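Local coordinates for twitching motility pilus retraction protein (Geobacter sulfurreducens PCA, PDB 5ZFQ), which probably hydrolyses ATP as a hexameric motor that drives retraction of the type IV pilus in twitching motility, at residues 36-48 / 113-125. Sequence-based numbering, arbitrary orientation.
Sequences LVNRGGSDLHITT and IQRGAVAGVFRVI
Leu44 and Phe122 exchange backbone hydrogen bonds in both directions, Leu44 N to Phe122 O at 2.6 Å and Phe122 N to Leu44 O at 2.8 Å. Ile46 and Gly120 form the next hydrogen-bonded pair of this antiparallel match, and Val124 N reaches Ser42 O beyond the other end, so five bonds satisfy the facing amides and carbonyls. Past Thr47 the backbones part, and a water takes over: it accepts from Thr48 N at 3.0 Å and from Gln114 NE2, and donates at 2.7 Å to Val118 O, which also takes a hydrogen bond from Thr73. The Gln114 chain, bent at chi2 (92°), carries its amide to that water; its OE1 receives Arg115 NE and NH2 side-on, from opposite faces of the amide plane, and also Gln201 N of a neighbouring subunit. With an alanine in place of Gln114, the water is likely to lose one of its two donors, and Arg115 NE and NH2 and Gln201 N the oxygen they share. Val121 CG1 lies over the His45 ring, 4.2 Å from its centroid, while His45 NE2 is hydrogen-bonded to Asp222 of the neighbouring subunit and Thr47 OG1 to Asn200 of that same subunit. On the other face Ile46 CG1 meets the edge of the Phe122 ring, CE2 being 3.9 Å away. That face rests on helix 29-38, through Met29, Leu32 and Leu33, and on Thr73 of helix 70-79, while strands 53-56 and 105-114 flank the pair within the N-terminal antiparallel sheet.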
loop_
_atom_site.group_PDB
_atom_site.type_symbol
_atom_site.label_atom_id
_atom_site.label_comp_id
_atom_site.label_asym_id
_atom_site.label_seq_id
_atom_site.Cartn_x
_atom_site.Cartn_y
_atom_site.Cartn_z
ATOM N N LEU A 36 -4.023 -8.259 49.446
ATOM C CA LEU A 36 -2.810 -8.263 48.635
ATOM C C LEU A 36 -1.711 -7.391 49.232
ATOM O O LEU A 36 -0.582 -7.850 49.444
ATOM C CB LEU A 36 -3.124 -7.793 47.216
ATOM C CG LEU A 36 -1.928 -7.583 46.267
ATOM C CD1 LEU A 36 -1.157 -8.890 45.877
ATOM C CD2 LEU A 36 -2.369 -6.819 45.016
ATOM N N VAL A 37 -2.046 -6.133 49.506
ATOM C CA VAL A 37 -1.056 -5.173 49.979
ATOM C C VAL A 37 -0.558 -5.547 51.373
ATOM O O VAL A 37 0.650 -5.608 51.593
ATOM C CB VAL A 37 -1.609 -3.723 49.999
ATOM C CG1 VAL A 37 -0.580 -2.774 50.589
ATOM C CG2 VAL A 37 -1.987 -3.263 48.596
ATOM N N ASN A 38 -1.488 -5.807 52.297
ATOM C CA ASN A 38 -1.155 -6.209 53.663
ATOM C C ASN A 38 -0.145 -7.352 53.713
ATOM O O ASN A 38 0.742 -7.372 54.580
ATOM C CB ASN A 38 -2.411 -6.625 54.427
ATOM C CG ASN A 38 -3.212 -5.440 54.938
ATOM O OD1 ASN A 38 -2.737 -4.306 54.932
ATOM N ND2 ASN A 38 -4.440 -5.702 55.381
ATOM N N ARG A 39 -0.263 -8.293 52.776
ATOM C CA ARG A 39 0.573 -9.488 52.831
ATOM C C ARG A 39 1.874 -9.341 52.035
ATOM O O ARG A 39 2.601 -10.320 51.837
ATOM C CB ARG A 39 -0.222 -10.707 52.360
ATOM C CG ARG A 39 -1.397 -10.998 53.268
ATOM C CD ARG A 39 -2.070 -12.271 52.901
ATOM N NE ARG A 39 -1.166 -13.397 53.065
ATOM C CZ ARG A 39 -1.465 -14.624 52.666
ATOM N NH1 ARG A 39 -2.636 -14.859 52.097
ATOM N NH2 ARG A 39 -0.598 -15.608 52.815
ATOM N N GLY A 40 2.176 -8.110 51.620
ATOM C CA GLY A 40 3.401 -7.827 50.900
ATOM C C GLY A 40 3.407 -8.489 49.536
ATOM O O GLY A 40 4.453 -8.922 49.044
ATOM N N GLY A 41 2.230 -8.572 48.925
ATOM C CA GLY A 41 2.102 -9.180 47.619
ATOM C C GLY A 41 2.345 -8.188 46.501
ATOM O O GLY A 41 2.326 -6.973 46.724
ATOM N N SER A 42 2.580 -8.702 45.294
ATOM C CA SER A 42 2.808 -7.838 44.130
ATOM C C SER A 42 1.687 -8.011 43.110
ATOM O O SER A 42 1.258 -7.048 42.485
ATOM C CB SER A 42 4.173 -8.123 43.472
ATOM O OG SER A 42 4.277 -9.459 42.999
ATOM N N ASP A 43 1.202 -9.241 42.964
ATOM C CA ASP A 43 0.252 -9.559 41.899
ATOM C C ASP A 43 -0.980 -10.298 42.415
ATOM O O ASP A 43 -0.873 -11.228 43.206
ATOM C CB ASP A 43 0.946 -10.389 40.820
ATOM C CG ASP A 43 2.208 -9.741 40.332
ATOM O OD1 ASP A 43 2.106 -8.900 39.424
ATOM O OD2 ASP A 43 3.305 -10.055 40.869
ATOM N N LEU A 44 -2.150 -9.866 41.967
ATOM C CA LEU A 44 -3.399 -10.527 42.321
ATOM C C LEU A 44 -4.039 -11.136 41.068
ATOM O O LEU A 44 -4.217 -10.453 40.042
ATOM C CB LEU A 44 -4.361 -9.540 42.998
ATOM C CG LEU A 44 -5.802 -10.040 43.173
ATOM C CD1 LEU A 44 -5.876 -11.191 44.215
ATOM C CD2 LEU A 44 -6.747 -8.879 43.523
ATOM N N HIS A 45 -4.363 -12.425 41.130
ATOM C CA HIS A 45 -4.944 -13.073 39.959
ATOM C C HIS A 45 -6.387 -13.439 40.196
ATOM O O HIS A 45 -6.723 -14.069 41.198
ATOM C CB HIS A 45 -4.148 -14.306 39.567
ATOM C CG HIS A 45 -2.829 -13.985 38.953
ATOM N ND1 HIS A 45 -2.648 -13.904 37.591
ATOM C CD2 HIS A 45 -1.632 -13.688 39.513
ATOM C CE1 HIS A 45 -1.390 -13.583 37.337
ATOM N NE2 HIS A 45 -0.753 -13.447 38.485
ATOM N N ILE A 46 -7.229 -13.019 39.256
ATOM C CA ILE A 46 -8.665 -13.282 39.308
ATOM C C ILE A 46 -9.071 -14.082 38.073
ATOM O O ILE A 46 -9.259 -13.527 36.981
ATOM C CB ILE A 46 -9.512 -11.968 39.372
ATOM C CG1 ILE A 46 -9.028 -11.075 40.519
ATOM C CG2 ILE A 46 -10.992 -12.297 39.475
ATOM C CD1 ILE A 46 -9.156 -11.738 41.897
ATOM N N THR A 47 -9.215 -15.388 38.249
ATOM C CA THR A 47 -9.575 -16.222 37.133
ATOM C C THR A 47 -10.460 -17.336 37.652
ATOM O O THR A 47 -10.424 -17.642 38.847
ATOM C CB THR A 47 -8.322 -16.765 36.437
ATOM O OG1 THR A 47 -8.671 -17.225 35.130
ATOM C CG2 THR A 47 -7.703 -17.902 37.236
ATOM N N THR A 48 -11.253 -17.938 36.771
ATOM C CA THR A 48 -12.239 -18.935 37.193
ATOM C C THR A 48 -11.647 -20.286 37.604
ATOM O O THR A 48 -10.583 -20.674 37.142
ATOM C CB THR A 48 -13.269 -19.192 36.087
ATOM O OG1 THR A 48 -12.599 -19.674 34.916
ATOM C CG2 THR A 48 -14.024 -17.904 35.758
ATOM N N ILE A 113 -10.202 -11.864 28.321
ATOM C CA ILE A 113 -11.099 -13.003 28.211
ATOM C C ILE A 113 -10.290 -14.281 28.051
ATOM O O ILE A 113 -9.415 -14.395 27.171
ATOM C CB ILE A 113 -12.097 -12.868 27.020
ATOM C CG1 ILE A 113 -13.013 -11.651 27.197
ATOM C CG2 ILE A 113 -12.962 -14.110 26.921
ATOM C CD1 ILE A 113 -13.824 -11.673 28.481
ATOM N N GLN A 114 -10.568 -15.255 28.907
ATOM C CA GLN A 114 -9.998 -16.578 28.674
ATOM C C GLN A 114 -11.105 -17.612 28.801
ATOM O O GLN A 114 -11.883 -17.593 29.750
ATOM C CB GLN A 114 -8.823 -16.856 29.626
ATOM C CG GLN A 114 -9.180 -17.107 31.076
ATOM C CD GLN A 114 -9.380 -18.591 31.364
ATOM O OE1 GLN A 114 -8.650 -19.453 30.837
ATOM N NE2 GLN A 114 -10.386 -18.902 32.194
ATOM N N ARG A 115 -11.180 -18.479 27.796
ATOM C CA ARG A 115 -12.185 -19.534 27.725
ATOM C C ARG A 115 -13.615 -19.025 28.031
ATOM O O ARG A 115 -14.375 -19.645 28.794
ATOM C CB ARG A 115 -11.780 -20.680 28.657
ATOM C CG ARG A 115 -10.723 -21.586 28.028
ATOM C CD ARG A 115 -10.259 -22.680 28.970
ATOM N NE ARG A 115 -9.402 -22.171 30.051
ATOM C CZ ARG A 115 -8.801 -22.948 30.964
ATOM N NH1 ARG A 115 -8.960 -24.277 30.928
ATOM N NH2 ARG A 115 -8.038 -22.405 31.913
ATOM N N GLY A 116 -13.957 -17.878 27.441
ATOM C CA GLY A 116 -15.286 -17.309 27.570
ATOM C C GLY A 116 -15.534 -16.520 28.846
ATOM O O GLY A 116 -16.634 -15.988 29.047
ATOM N N ALA A 117 -14.519 -16.451 29.707
ATOM C CA ALA A 117 -14.647 -15.801 31.002
ATOM C C ALA A 117 -13.712 -14.607 31.162
ATOM O O ALA A 117 -12.630 -14.549 30.582
ATOM C CB ALA A 117 -14.392 -16.803 32.121
ATOM N N VAL A 118 -14.145 -13.666 31.982
ATOM C CA VAL A 118 -13.329 -12.546 32.385
ATOM C C VAL A 118 -12.208 -13.038 33.286
ATOM O O VAL A 118 -12.392 -13.958 34.075
ATOM C CB VAL A 118 -14.187 -11.479 33.100
ATOM C CG1 VAL A 118 -13.323 -10.410 33.732
ATOM C CG2 VAL A 118 -15.129 -10.858 32.102
ATOM N N ALA A 119 -11.036 -12.436 33.133
ATOM C CA ALA A 119 -9.867 -12.784 33.920
ATOM C C ALA A 119 -9.094 -11.496 34.229
ATOM O O ALA A 119 -9.002 -10.601 33.389
ATOM C CB ALA A 119 -8.990 -13.798 33.179
ATOM N N GLY A 120 -8.556 -11.388 35.434
ATOM C CA GLY A 120 -7.891 -10.170 35.827
ATOM C C GLY A 120 -6.529 -10.410 36.436
ATOM O O GLY A 120 -6.286 -11.397 37.161
ATOM N N VAL A 121 -5.614 -9.508 36.121
ATOM C CA VAL A 121 -4.363 -9.475 36.853
ATOM C C VAL A 121 -4.170 -8.064 37.398
ATOM O O VAL A 121 -4.264 -7.060 36.658
ATOM C CB VAL A 121 -3.158 -9.900 35.990
ATOM C CG1 VAL A 121 -1.870 -9.772 36.800
ATOM C CG2 VAL A 121 -3.351 -11.333 35.503
ATOM N N PHE A 122 -3.919 -7.997 38.704
ATOM C CA PHE A 122 -3.756 -6.714 39.354
ATOM C C PHE A 122 -2.413 -6.618 40.037
ATOM O O PHE A 122 -1.954 -7.549 40.699
ATOM C CB PHE A 122 -4.926 -6.476 40.302
ATOM C CG PHE A 122 -6.239 -6.513 39.587
ATOM C CD1 PHE A 122 -6.753 -5.370 39.007
ATOM C CD2 PHE A 122 -6.916 -7.709 39.418
ATOM C CE1 PHE A 122 -7.949 -5.420 38.291
ATOM C CE2 PHE A 122 -8.111 -7.770 38.711
ATOM C CZ PHE A 122 -8.633 -6.626 38.151
ATOM N N ARG A 123 -1.766 -5.479 39.820
ATOM C CA ARG A 123 -0.380 -5.295 40.229
ATOM C C ARG A 123 -0.240 -4.025 41.044
ATOM O O ARG A 123 -0.701 -2.969 40.637
ATOM C CB ARG A 123 0.536 -5.253 38.991
ATOM C CG ARG A 123 0.415 -6.477 38.086
ATOM C CD ARG A 123 1.398 -6.442 36.932
ATOM N NE ARG A 123 0.984 -5.512 35.884
ATOM C CZ ARG A 123 1.813 -4.753 35.156
ATOM N NH1 ARG A 123 3.121 -4.787 35.369
ATOM N NH2 ARG A 123 1.328 -3.948 34.209
ATOM N N VAL A 124 0.394 -4.136 42.200
ATOM C CA VAL A 124 0.704 -2.977 43.025
ATOM C C VAL A 124 1.675 -1.992 42.366
ATOM O O VAL A 124 2.762 -2.371 41.912
ATOM C CB VAL A 124 1.307 -3.412 44.373
ATOM C CG1 VAL A 124 1.771 -2.190 45.186
ATOM C CG2 VAL A 124 0.284 -4.228 45.151
ATOM N N ILE A 125 1.270 -0.729 42.312
ATOM C CA ILE A 125 2.200 0.347 41.996
ATOM C C ILE A 125 2.731 0.913 43.298
ATOM O O ILE A 125 1.986 1.516 44.072
ATOM C CB ILE A 125 1.552 1.481 41.182
ATOM C CG1 ILE A 125 1.071 0.973 39.829
ATOM C CG2 ILE A 125 2.537 2.604 40.965
ATOM C CD1 ILE A 125 0.284 2.000 39.083
HETATM O O HOH W 1 -11.395 -16.466 34.115
#